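Local coordinates for protein thiol-activated cytolysin (Desulfobulbus propionicus, PDB 6NAL) that probably perforates target cell membranes as a pore-forming toxin of the cholesterol-dependent cytolysin family, at residues Met48-Cys53 with Glu354-Lys359; Lys185-Leu190 with Thr255-Thr260. All coordinates share one frame; numbering follows the deposited sequence.

How the contacts relate
The centres of the two contacts lie about 14 Å apart, and in sequence contact 2 is nested inside the loop closed by contact 1. Contact 1 pairs two long strands of the sheet that probably corresponds to domain 2 of the cytolysins; contact 2 packs helix 254-264 on strand 187-202 of a large antiparallel sheet, probably domain 3. They touch at Thr255, whose OG1 makes a weak hydrogen bond to Glu358 O (3.3 Å) and a regular one to Thr360 N. The helix bridges the sheets, consistent with the domain 2-domain 3 interface of related cytolysins. Imidazole, probably from crystallisation, lies about 3 Å from the side chain of Tyr355 and about 6 Å from that of Glu258.

Contact 1. Residues Met48-Cys53 with Glu354-Lys359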
HETATM    1  N   MSE A  48       4.627   0.029 -10.545  1.00 43.58           N
HETATM    2  CA  MSE A  48       4.969   1.377 -10.167  1.00 45.57           C
HETATM    3  C   MSE A  48       3.695   2.174 -10.008  1.00 46.51           C
HETATM    4  O   MSE A  48       2.922   2.336 -10.932  1.00 44.79           O
HETATM    5  CB  MSE A  48       5.890   2.040 -11.175  1.00 50.55           C
HETATM    6  CG  MSE A  48       6.192   3.502 -10.764  1.00 72.09           C
HETATM    7 SE   MSE A  48       7.929   4.205 -11.267  0.47106.12          SE
HETATM    8  CE  MSE A  48       7.329   5.987 -11.728  1.00 76.00           C
ATOM      9  N   THR A  49       3.494   2.689  -8.803  1.00 45.57           N
ATOM     10  CA  THR A  49       2.330   3.486  -8.450  1.00 46.96           C
ATOM     11  C   THR A  49       2.782   4.919  -8.134  1.00 51.41           C
ATOM     12  O   THR A  49       3.913   5.145  -7.700  1.00 47.73           O
ATOM     13  CB  THR A  49       1.588   2.830  -7.274  1.00 46.78           C
ATOM     14  OG1 THR A  49       0.353   3.520  -7.053  1.00 66.82           O
ATOM     15  CG2 THR A  49       2.432   2.811  -5.996  1.00 46.61           C
ATOM     16  N   ARG A  50       1.917   5.897  -8.398  1.00 47.51           N
ATOM     17  CA  ARG A  50       2.273   7.296  -8.259  1.00 45.49           C
ATOM     18  C   ARG A  50       1.218   7.992  -7.435  1.00 46.02           C
ATOM     19  O   ARG A  50       0.029   7.711  -7.542  1.00 53.53           O
ATOM     20  CB  ARG A  50       2.432   7.983  -9.617  1.00 45.82           C
ATOM     21  CG  ARG A  50       3.732   7.575 -10.325  1.00 51.21           C
ATOM     22  CD  ARG A  50       3.828   8.128 -11.737  1.00 47.85           C
ATOM     23  NE  ARG A  50       2.640   7.748 -12.476  1.00 64.06           N
ATOM     24  CZ  ARG A  50       2.365   8.111 -13.714  1.00 68.43           C
ATOM     25  NH1 ARG A  50       3.193   8.887 -14.402  1.00 70.27           N
ATOM     26  NH2 ARG A  50       1.247   7.681 -14.257  1.00 69.39           N
ATOM     27  N   GLU A  51       1.676   8.904  -6.607  1.00 45.02           N
ATOM     28  CA  GLU A  51       0.802   9.617  -5.699  1.00 40.37           C
ATOM     29  C   GLU A  51       1.224  11.076  -5.640  1.00 44.75           C
ATOM     30  O   GLU A  51       2.414  11.395  -5.561  1.00 41.71           O
ATOM     31  CB  GLU A  51       0.859   9.019  -4.315  1.00 40.51           C
ATOM     32  CG  GLU A  51      -0.347   9.296  -3.469  1.00 43.68           C
ATOM     33  CD  GLU A  51      -0.135   8.771  -2.035  1.00 62.01           C
ATOM     34  OE1 GLU A  51       0.988   8.265  -1.708  1.00 63.67           O
ATOM     35  OE2 GLU A  51      -1.097   8.872  -1.234  1.00 59.84           O
ATOM     36  N   LYS A  52       0.228  11.934  -5.660  1.00 43.16           N
ATOM     37  CA  LYS A  52       0.386  13.362  -5.571  1.00 40.84           C
ATOM     38  C   LYS A  52       0.411  13.718  -4.098  1.00 43.80           C
ATOM     39  O   LYS A  52      -0.517  13.347  -3.361  1.00 40.39           O
ATOM     40  CB  LYS A  52      -0.763  14.058  -6.292  1.00 48.08           C
ATOM     41  CG  LYS A  52      -0.620  15.574  -6.338  1.00 55.70           C
ATOM     42  CD  LYS A  52      -1.662  16.244  -7.255  1.00 56.44           C
ATOM     43  CE  LYS A  52      -2.065  17.624  -6.660  1.00 70.33           C
ATOM     44  NZ  LYS A  52      -2.239  18.744  -7.615  1.00 76.15           N
ATOM     45  N   CYS A  53       1.477  14.429  -3.680  1.00 34.81           N
ATOM     46  CA  CYS A  53       1.675  14.840  -2.300  1.00 36.79           C
ATOM     47  C   CYS A  53       2.092  16.294  -2.253  1.00 35.25           C
ATOM     48  O   CYS A  53       2.587  16.846  -3.233  1.00 41.08           O
ATOM     49  CB  CYS A  53       2.789  14.073  -1.565  1.00 46.44           C
ATOM     50  SG  CYS A  53       2.710  12.341  -1.718  1.00 51.08           S
ATOM     51  N   GLU A 354       4.197  20.826  -3.907  1.00 33.48           N
ATOM     52  CA  GLU A 354       3.645  19.547  -4.300  1.00 41.56           C
ATOM     53  C   GLU A 354       4.675  18.772  -5.101  1.00 40.93           C
ATOM     54  O   GLU A 354       5.601  19.336  -5.680  1.00 39.49           O
ATOM     55  CB  GLU A 354       2.361  19.718  -5.102  1.00 35.95           C
ATOM     56  CG  GLU A 354       1.319  20.515  -4.329  1.00 47.24           C
ATOM     57  CD  GLU A 354       0.075  20.859  -5.137  1.00 58.08           C
ATOM     58  OE1 GLU A 354       0.139  20.758  -6.383  1.00 56.82           O
ATOM     59  OE2 GLU A 354      -0.957  21.233  -4.518  1.00 67.51           O
ATOM     60  N   TYR A 355       4.532  17.459  -5.066  1.00 38.88           N
ATOM     61  CA  TYR A 355       5.431  16.574  -5.768  1.00 35.20           C
ATOM     62  C   TYR A 355       4.695  15.271  -6.048  1.00 34.16           C
ATOM     63  O   TYR A 355       3.646  14.984  -5.466  1.00 34.12           O
ATOM     64  CB  TYR A 355       6.717  16.346  -4.982  1.00 36.58           C
ATOM     65  CG  TYR A 355       6.569  15.726  -3.624  1.00 39.76           C
ATOM     66  CD1 TYR A 355       6.316  16.493  -2.508  1.00 34.67           C
ATOM     67  CD2 TYR A 355       6.785  14.378  -3.451  1.00 41.90           C
ATOM     68  CE1 TYR A 355       6.238  15.906  -1.232  1.00 36.74           C
ATOM     69  CE2 TYR A 355       6.717  13.788  -2.211  1.00 37.57           C
ATOM     70  CZ  TYR A 355       6.429  14.559  -1.103  1.00 34.70           C
ATOM     71  OH  TYR A 355       6.335  13.955   0.126  1.00 52.20           O
ATOM     72  N   VAL A 356       5.264  14.497  -6.962  1.00 37.60           N
ATOM     73  CA  VAL A 356       4.776  13.168  -7.312  1.00 36.69           C
ATOM     74  C   VAL A 356       5.672  12.110  -6.668  1.00 35.65           C
ATOM     75  O   VAL A 356       6.822  11.927  -7.077  1.00 45.17           O
ATOM     76  CB  VAL A 356       4.747  12.975  -8.829  1.00 41.48           C
ATOM     77  CG1 VAL A 356       4.185  11.626  -9.144  1.00 45.70           C
ATOM     78  CG2 VAL A 356       3.925  14.051  -9.477  1.00 42.25           C
ATOM     79  N   ALA A 357       5.169  11.396  -5.665  1.00 36.40           N
ATOM     80  CA  ALA A 357       5.947  10.314  -5.055  1.00 46.18           C
ATOM     81  C   ALA A 357       5.694   9.072  -5.894  1.00 48.58           C
ATOM     82  O   ALA A 357       4.529   8.742  -6.158  1.00 45.93           O
ATOM     83  CB  ALA A 357       5.547  10.044  -3.600  1.00 30.81           C
ATOM     84  N   GLU A 358       6.768   8.394  -6.317  1.00 44.87           N
ATOM     85  CA  GLU A 358       6.665   7.149  -7.084  1.00 51.41           C
ATOM     86  C   GLU A 358       7.085   5.933  -6.265  1.00 41.70           C
ATOM     87  O   GLU A 358       8.206   5.873  -5.768  1.00 48.39           O
ATOM     88  CB  GLU A 358       7.526   7.218  -8.336  1.00 55.24           C
ATOM     89  CG  GLU A 358       7.274   8.481  -9.107  1.00 65.28           C
ATOM     90  CD  GLU A 358       8.173   8.606 -10.329  1.00 83.85           C
ATOM     91  OE1 GLU A 358       7.669   9.034 -11.409  1.00 79.22           O
ATOM     92  OE2 GLU A 358       9.352   8.178 -10.219  1.00 77.45           O
ATOM     93  N   LYS A 359       6.186   4.969  -6.123  1.00 45.48           N
ATOM     94  CA  LYS A 359       6.452   3.752  -5.362  1.00 46.51           C
ATOM     95  C   LYS A 359       6.537   2.599  -6.353  1.00 41.47           C
ATOM     96  O   LYS A 359       5.626   2.394  -7.149  1.00 57.43           O
ATOM     97  CB  LYS A 359       5.377   3.471  -4.309  1.00 52.00           C
ATOM     98  CG  LYS A 359       5.625   2.137  -3.588  1.00 56.74           C
ATOM     99  CD  LYS A 359       4.502   1.785  -2.639  1.00 63.03           C
ATOM    100  CE  LYS A 359       4.883   0.636  -1.704  1.00 78.51           C
ATOM    101  NZ  LYS A 359       6.301   0.157  -1.826  1.00 79.89           N
TER
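An antiparallel beta ladder between the long strands 44-59 and 349-372 joins segments whose nearest ends are 301 positions apart, in a sheet that fits the elongated domain 2 of this toxin family. The two segments run at 157°, and three hydrogen-bonded pairs, Thr49-Lys359, Glu51-Ala357 and Cys53-Tyr355, each give two backbone bonds. Five of the six donors lie nearly along the acceptor C=O axis, as at Thr49 N to Lys359 O, 2.7 Å; the sixth, Tyr355 N, meets Cys53 O in the carbonyl plane. Between these rungs stand the non-hydrogen-bonded pairs Arg50-Glu358 and Lys52-Val356.

The face bearing Arg50 and Lys52 is largely charged. Arg50 and Glu358 rise side by side, Arg50 CG 3.9 Å from Glu358 CG, but their charged ends do not join. Arg50 NH2 turns to a weak bond with Pro35 O. Selenomethionine Met48 bends at its second and third torsions and lays CE over the flat face of the Glu358 carboxylate, 3.1 Å from Glu358 CD. Lys52 crosses Glu354 obliquely in a weak salt bridge, NZ to OE1 3.4 Å, with the NZ position less sure; the stronger partner of OE1 is Ile29 N.

On the other face, Thr49 CG2 presses on Lys359 CB at 3.5 Å, tighter than usual for carbon, while Lys359 NZ forms a salt bridge with Glu361 OE1. Cys53 also pairs in a parallel ladder with a strand of the second subunit, so the sheet runs on across the interface. Tyr355 takes the crowded first torsion (chi1 60°), which puts one ring face against Cys53 CB, nearest Tyr355 CZ (3.7 Å). This CH-pi contact places Cys53 CB 4.0 Å from the centroid and 20° off the normal, with SG oblique at 4.8 Å from that centroid.

Contact 2. Residues Lys185-Leu190 with Thr255-Thr260; sequences KKSVYL and TELETT
Glu256 O is gripped by two donors, both from Thr260: the backbone N at 3.0 Å, in the normal helical bond, and OG1 at 2.6 Å. The hydroxyl approaches from above the carbonyl plane, 30° out of it, and Thr255 O is held likewise by Thr259. These bonds stay within helix 254-264; the axes of 255-260 and 187-190 run 27° apart and approach to 8.6 Å.

Leu257 carries the contact. Its CG is anti to the backbone N, and the branch CD2 reaches the strand between two side chains two residues apart. There it meets Ser187 OG at 3.2 Å and Tyr189 CB at 4.0 Å; OG also has a weak bond to Leu252 O. Glu258 crosses Tyr189 at about a right angle, its carboxylate 61° from the ring plane. OE2 lies at the ring edge, 4.0 Å from Tyr189 CE1, and is paired with Lys262, whereas Tyr189 OH bonds Ser150 OG.

The seam rests on one methyl branch against a hydroxyl and a CB, plus a carboxylate at a ring edge. No hydrogen bond across the segments would have to break if this helix, probably in a region that becomes a membrane hairpin as in related cytolysins, left the sheet.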
ATOM      1  N   LYS A 185      16.474   8.649 -16.951  1.00 75.61           N
ATOM      2  CA  LYS A 185      15.461   8.103 -16.050  1.00 79.50           C
ATOM      3  C   LYS A 185      15.899   8.198 -14.567  1.00 73.66           C
ATOM      4  O   LYS A 185      15.648   7.283 -13.791  1.00 75.48           O
ATOM      5  CB  LYS A 185      15.093   6.661 -16.462  1.00104.13           C
ATOM      6  CG  LYS A 185      13.529   6.604 -16.493  1.00110.37           C
ATOM      7  CD  LYS A 185      13.043   5.171 -16.680  1.00109.20           C
ATOM      8  CE  LYS A 185      13.117   4.385 -15.384  1.00110.96           C
ATOM      9  NZ  LYS A 185      12.504   3.038 -15.544  1.00117.39           N
ATOM     10  N   LYS A 186      16.642   9.252 -14.200  1.00 67.85           N
ATOM     11  CA  LYS A 186      17.367   9.348 -12.935  1.00 56.21           C
ATOM     12  C   LYS A 186      16.508   9.915 -11.805  1.00 44.22           C
ATOM     13  O   LYS A 186      15.639  10.765 -12.006  1.00 52.39           O
ATOM     14  CB  LYS A 186      18.602  10.234 -13.144  1.00 67.64           C
ATOM     15  CG  LYS A 186      19.777   9.600 -13.912  1.00 71.03           C
ATOM     16  CD  LYS A 186      20.933  10.593 -14.049  1.00 72.09           C
ATOM     17  CE  LYS A 186      21.957  10.136 -15.052  1.00 77.17           C
ATOM     18  NZ  LYS A 186      22.823  11.290 -15.418  1.00 85.59           N
ATOM     19  N   SER A 187      16.773   9.418 -10.611  1.00 46.02           N
ATOM     20  CA  SER A 187      16.238   9.917  -9.358  1.00 43.63           C
ATOM     21  C   SER A 187      17.372  10.437  -8.484  1.00 44.00           C
ATOM     22  O   SER A 187      18.558  10.147  -8.729  1.00 40.68           O
ATOM     23  CB  SER A 187      15.480   8.809  -8.621  1.00 52.42           C
ATOM     24  OG  SER A 187      16.373   7.781  -8.206  1.00 59.12           O
ATOM     25  N   VAL A 188      17.002  11.232  -7.468  1.00 43.48           N
ATOM     26  CA  VAL A 188      17.989  11.940  -6.646  1.00 33.39           C
ATOM     27  C   VAL A 188      17.658  11.800  -5.168  1.00 32.74           C
ATOM     28  O   VAL A 188      16.543  12.086  -4.735  1.00 30.78           O
ATOM     29  CB  VAL A 188      18.084  13.436  -7.013  1.00 40.83           C
ATOM     30  CG1 VAL A 188      19.110  14.153  -6.167  1.00 42.94           C
ATOM     31  CG2 VAL A 188      18.375  13.646  -8.501  1.00 47.17           C
ATOM     32  N   TYR A 189      18.643  11.432  -4.383  1.00 32.39           N
ATOM     33  CA  TYR A 189      18.520  11.442  -2.943  1.00 37.53           C
ATOM     34  C   TYR A 189      19.560  12.376  -2.313  1.00 35.91           C
ATOM     35  O   TYR A 189      20.737  12.357  -2.674  1.00 30.94           O
ATOM     36  CB  TYR A 189      18.682  10.005  -2.452  1.00 26.77           C
ATOM     37  CG  TYR A 189      18.314   9.801  -1.026  1.00 34.14           C
ATOM     38  CD1 TYR A 189      17.019   9.589  -0.653  1.00 40.63           C
ATOM     39  CD2 TYR A 189      19.254   9.841  -0.058  1.00 26.58           C
ATOM     40  CE1 TYR A 189      16.660   9.415   0.667  1.00 42.99           C
ATOM     41  CE2 TYR A 189      18.910   9.644   1.290  1.00 39.51           C
ATOM     42  CZ  TYR A 189      17.604   9.443   1.639  1.00 40.88           C
ATOM     43  OH  TYR A 189      17.249   9.270   2.954  1.00 51.30           O
ATOM     44  N   LEU A 190      19.147  13.127  -1.309  1.00 38.79           N
ATOM     45  CA  LEU A 190      20.029  14.140  -0.736  1.00 31.13           C
ATOM     46  C   LEU A 190      20.136  14.045   0.772  1.00 28.01           C
ATOM     47  O   LEU A 190      19.128  14.013   1.478  1.00 33.51           O
ATOM     48  CB  LEU A 190      19.562  15.534  -1.096  1.00 35.39           C
ATOM     49  CG  LEU A 190      20.652  16.603  -1.018  1.00 38.44           C
ATOM     50  CD1 LEU A 190      21.555  16.487  -2.206  1.00 42.15           C
ATOM     51  CD2 LEU A 190      19.961  17.974  -0.977  1.00 34.80           C
ATOM     52  N   THR A 255      12.335   4.256  -5.140  1.00 42.06           N
ATOM     53  CA  THR A 255      12.125   3.398  -3.984  1.00 34.06           C
ATOM     54  C   THR A 255      13.382   2.592  -3.690  1.00 44.87           C
ATOM     55  O   THR A 255      13.775   2.433  -2.528  1.00 42.20           O
ATOM     56  CB  THR A 255      10.939   2.464  -4.231  1.00 45.93           C
ATOM     57  OG1 THR A 255       9.732   3.239  -4.409  1.00 47.70           O
ATOM     58  CG2 THR A 255      10.821   1.475  -3.079  1.00 35.18           C
ATOM     59  N   GLU A 256      14.020   2.074  -4.744  1.00 48.77           N
ATOM     60  CA  GLU A 256      15.221   1.270  -4.568  1.00 52.44           C
ATOM     61  C   GLU A 256      16.424   2.157  -4.237  1.00 44.57           C
ATOM     62  O   GLU A 256      17.269   1.763  -3.430  1.00 41.96           O
ATOM     63  CB  GLU A 256      15.473   0.410  -5.820  1.00 49.47           C
ATOM     64  CG  GLU A 256      16.010  -0.995  -5.501  1.00 73.12           C
ATOM     65  CD  GLU A 256      15.497  -2.075  -6.458  1.00 82.08           C
ATOM     66  OE1 GLU A 256      15.370  -1.754  -7.667  1.00 73.68           O
ATOM     67  OE2 GLU A 256      15.227  -3.230  -6.003  1.00 75.33           O
ATOM     68  N   LEU A 257      16.510   3.360  -4.811  1.00 37.53           N
ATOM     69  CA  LEU A 257      17.555   4.292  -4.377  1.00 46.60           C
ATOM     70  C   LEU A 257      17.415   4.606  -2.884  1.00 40.74           C
ATOM     71  O   LEU A 257      18.357   4.421  -2.109  1.00 47.22           O
ATOM     72  CB  LEU A 257      17.513   5.570  -5.225  1.00 42.61           C
ATOM     73  CG  LEU A 257      18.611   6.611  -4.963  1.00 44.62           C
ATOM     74  CD1 LEU A 257      19.991   6.042  -5.274  1.00 51.75           C
ATOM     75  CD2 LEU A 257      18.414   7.838  -5.768  1.00 43.86           C
ATOM     76  N   GLU A 258      16.221   5.012  -2.444  1.00 43.20           N
ATOM     77  CA  GLU A 258      16.028   5.354  -1.034  1.00 38.11           C
ATOM     78  C   GLU A 258      16.332   4.170  -0.122  1.00 49.27           C
ATOM     79  O   GLU A 258      16.965   4.334   0.928  1.00 52.74           O
ATOM     80  CB  GLU A 258      14.599   5.879  -0.825  1.00 41.57           C
ATOM     81  CG  GLU A 258      14.212   6.174   0.635  1.00 47.78           C
ATOM     82  CD  GLU A 258      12.969   7.060   0.777  1.00 61.25           C
ATOM     83  OE1 GLU A 258      11.965   6.809   0.060  1.00 70.45           O
ATOM     84  OE2 GLU A 258      12.995   8.000   1.616  1.00 64.40           O
ATOM     85  N   THR A 259      15.898   2.961  -0.497  1.00 42.31           N
ATOM     86  CA  THR A 259      16.153   1.822   0.373  1.00 47.89           C
ATOM     87  C   THR A 259      17.640   1.488   0.471  1.00 40.38           C
ATOM     88  O   THR A 259      18.110   1.076   1.532  1.00 40.23           O
ATOM     89  CB  THR A 259      15.392   0.591  -0.120  1.00 41.67           C
ATOM     90  OG1 THR A 259      14.001   0.910  -0.184  1.00 50.64           O
ATOM     91  CG2 THR A 259      15.639  -0.617   0.838  1.00 40.66           C
ATOM     92  N   THR A 260      18.359   1.542  -0.651  1.00 37.65           N
ATOM     93  CA  THR A 260      19.779   1.218  -0.644  1.00 47.55           C
ATOM     94  C   THR A 260      20.553   2.212   0.219  1.00 51.73           C
ATOM     95  O   THR A 260      21.345   1.816   1.083  1.00 47.56           O
ATOM     96  CB  THR A 260      20.302   1.185  -2.094  1.00 46.27           C
ATOM     97  OG1 THR A 260      19.426   0.385  -2.895  1.00 53.89           O
ATOM     98  CG2 THR A 260      21.687   0.518  -2.135  1.00 60.46           C
TER